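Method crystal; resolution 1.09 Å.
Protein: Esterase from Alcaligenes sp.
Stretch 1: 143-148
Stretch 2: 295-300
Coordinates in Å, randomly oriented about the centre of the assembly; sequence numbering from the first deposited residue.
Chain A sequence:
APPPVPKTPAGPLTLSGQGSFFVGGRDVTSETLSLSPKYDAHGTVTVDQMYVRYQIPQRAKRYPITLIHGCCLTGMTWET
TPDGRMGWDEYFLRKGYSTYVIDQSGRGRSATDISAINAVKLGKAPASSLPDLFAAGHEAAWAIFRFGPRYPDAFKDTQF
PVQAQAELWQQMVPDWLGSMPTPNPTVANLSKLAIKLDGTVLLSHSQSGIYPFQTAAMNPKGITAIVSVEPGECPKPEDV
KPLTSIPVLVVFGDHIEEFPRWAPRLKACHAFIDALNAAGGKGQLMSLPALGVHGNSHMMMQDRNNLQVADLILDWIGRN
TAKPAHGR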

# COMPACT_ATOMS: atom_id res chain seq x y z
N ALA A 143 -6.05 -16.29 -17.99
CA ALA A 143 -6.00 -16.10 -19.44
C ALA A 143 -5.43 -14.74 -19.80
O ALA A 143 -4.63 -14.63 -20.75
N ILE A 144 -5.79 -13.67 -19.09
CA ILE A 144 -5.20 -12.35 -19.36
C ILE A 144 -3.69 -12.38 -19.21
O ILE A 144 -2.95 -11.78 -20.00
N PHE A 145 -3.21 -13.13 -18.22
CA PHE A 145 -1.79 -13.21 -17.93
C PHE A 145 -1.07 -14.26 -18.76
O PHE A 145 0.16 -14.34 -18.71
N ARG A 146 -1.82 -15.06 -19.53
CA ARG A 146 -1.29 -16.06 -20.42
C ARG A 146 -0.54 -17.15 -19.66
O ARG A 146 0.48 -17.67 -20.14
N PHE A 147 -1.12 -17.61 -18.56
CA PHE A 147 -0.54 -18.74 -17.86
C PHE A 147 -0.82 -20.07 -18.55
O PHE A 147 -0.10 -21.03 -18.36
N GLY A 148 -1.91 -20.09 -19.31
CA GLY A 148 -2.32 -21.29 -20.05
C GLY A 148 -3.53 -20.87 -20.86
O GLY A 148 -3.97 -19.74 -20.82
N GLY A 295 8.70 -18.74 -22.70
CA GLY A 295 7.73 -19.05 -21.66
C GLY A 295 7.30 -17.88 -20.79
O GLY A 295 6.50 -18.12 -19.88
N ASN A 296 7.77 -16.67 -20.98
CA ASN A 296 7.38 -15.60 -20.08
C ASN A 296 5.90 -15.26 -20.21
O ASN A 296 5.35 -15.19 -21.29
N SER A 297 5.33 -15.03 -19.02
CA SER A 297 3.94 -14.64 -18.91
C SER A 297 3.83 -13.12 -18.96
O SER A 297 4.82 -12.38 -19.02
N HIS A 298 2.59 -12.63 -18.83
CA HIS A 298 2.40 -11.19 -18.70
C HIS A 298 3.02 -10.64 -17.41
O HIS A 298 3.40 -9.48 -17.35
N MET A 299 3.10 -11.48 -16.39
CA MET A 299 3.67 -11.12 -15.10
C MET A 299 5.16 -11.43 -15.07
O MET A 299 5.68 -12.02 -14.12
N MET A 300 5.88 -10.97 -16.10
CA MET A 300 7.27 -11.42 -16.28
C MET A 300 8.20 -10.94 -15.17
O MET A 300 9.24 -11.56 -14.94

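The two stretches lie at least 150 residues apart in sequence wherever they touch, and together they bury 344 Å² against each other. Stretch 1 carries the end portion of a helix and the turn that follows it. Stretch 2 has no regular helix or strand. The contact centres on His298, Phe145 and Arg146, which have the most surface covered by the opposing stretch.

His298 and Phe145 face each other in the backbone register, their CA atoms 4.7 Å apart. The link between them is a direct hydrogen bond, the only one across the stretches. His298 N donates to Phe145 O over 3.0 Å, and the angle at the hydrogen, 175°, is almost straight.

The CA-to-CB bond of His298 points toward stretch 1. Its chi1 is t and its chi2 is 60°. The imidazole lies beside the phenyl ring of Phe145, rim to rim. The centroids are 5.7 Å apart, the planes differ by 23°, and neither ring lies over the face of the other. The closest side-chain atoms are Phe145 CD1 and His298 CD2, at 3.6 Å. His298 ND1 is hydrogen-bonded elsewhere in the structure.

Phe145 sets its CA-to-CB bond sideways, with chi1 m. Met299 covers one face of its ring. The CA-to-CB bond of Met299 points toward stretch 1, and all three of its chi angles are m. This folded shape places two successive atoms, Met299 CG and Met299 SD, over the ring, each 4.0 Å from the centroid of the Phe145 ring. The first makes a CH-pi contact and the second a sulfur-aromatic one. The nearest atoms of the pair are Phe145 CD2 and Met299 CG, at 3.8 Å.

Arg146 leaves the helical path with positive phi, in a Schellman motif. Its CA-to-CB bond points toward stretch 2, and its chi1 to chi3 are m, t and m. The guanidinium lies against the backbone of stretch 2, with His298 N over one face. Arg146 NH2 is 3.8 Å from His298 N and 3.7 Å from Asn296 O; these are packing contacts. All three guanidinium nitrogens have hydrogen-bond partners elsewhere in the structure.

Water extends the join at the backbone of Arg146. Water 2 lies 3.0 Å from Arg146 O and 3.0 Å from Asn296 O, within donating reach of both. Water 1 lies 2.9 Å from Arg146 O, with a weak hydrogen bond of 3.3 Å to Gly295 O as a possible second one.

Phe147 starts away from stretch 2, but with chi1 m its ring end comes nearer. Ser297 OG sits at the ring edge, 3.7 Å from Phe147 CE1. Phe147 CZ also reaches Met299 CG at 4.3 Å, so this methionine touches both phenylalanines. Ser297 has chi1 p, and its OG accepts a hydrogen bond from Met299 N over 3.0 Å, which ties the serine hydroxyl to the backbone two residues on. Asn296 points away, its side-chain amide bonded elsewhere.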

# COMPACT_ATOMS: atom_id res chain seq x y z
CB ALA A 143 -7.36 -16.34 -20.06
CB ILE A 144 -5.79 -11.29 -18.41
CG1 ILE A 144 -7.28 -11.11 -18.72
CG2 ILE A 144 -5.04 -9.97 -18.51
CD1 ILE A 144 -8.10 -10.37 -17.69
CB PHE A 145 -1.56 -13.46 -16.45
CG PHE A 145 -2.05 -12.38 -15.52
CD1 PHE A 145 -2.31 -11.08 -15.94
CD2 PHE A 145 -2.21 -12.65 -14.18
CE1 PHE A 145 -2.73 -10.10 -15.08
CE2 PHE A 145 -2.63 -11.68 -13.29
CZ PHE A 145 -2.89 -10.41 -13.73
CB ARG A 146 -0.42 -15.46 -21.53
CG ARG A 146 -1.09 -14.34 -22.30
CD ARG A 146 -0.37 -13.99 -23.60
NE ARG A 146 1.06 -13.82 -23.40
CZ ARG A 146 1.63 -12.76 -22.85
NH1 ARG A 146 0.90 -11.68 -22.54
NH2 ARG A 146 2.94 -12.76 -22.60
CB PHE A 147 -1.06 -18.80 -16.43
CG PHE A 147 -0.65 -17.65 -15.53
CD1 PHE A 147 0.40 -16.81 -15.84
CD2 PHE A 147 -1.37 -17.44 -14.37
CE1 PHE A 147 0.74 -15.78 -14.98
CE2 PHE A 147 -1.02 -16.42 -13.50
CZ PHE A 147 0.04 -15.59 -13.80
CB ASN A 296 8.23 -14.35 -20.26
CG ASN A 296 9.59 -14.50 -19.61
OD1 ASN A 296 10.58 -14.79 -20.28
ND2 ASN A 296 9.60 -14.33 -18.29
CB SER A 297 3.35 -15.14 -17.60
OG SER A 297 3.81 -14.38 -16.48
CB HIS A 298 0.90 -10.91 -18.69
CG HIS A 298 0.53 -9.48 -18.59
ND1 HIS A 298 0.92 -8.53 -19.53
CD2 HIS A 298 -0.21 -8.80 -17.68
CE1 HIS A 298 0.44 -7.35 -19.16
NE2 HIS A 298 -0.29 -7.50 -18.06
CB MET A 299 2.92 -11.84 -13.98
CG MET A 299 1.45 -11.50 -13.89
SD MET A 299 1.06 -9.79 -13.60
CE MET A 299 1.84 -9.50 -12.02
CB MET A 300 7.78 -11.02 -17.66
CG MET A 300 7.92 -9.52 -17.84
SD MET A 300 8.54 -9.10 -19.49
CE MET A 300 7.09 -9.55 -20.47
O HOH W 1 3.21 -18.26 -19.44
O HOH W 2 3.05 -17.07 -21.62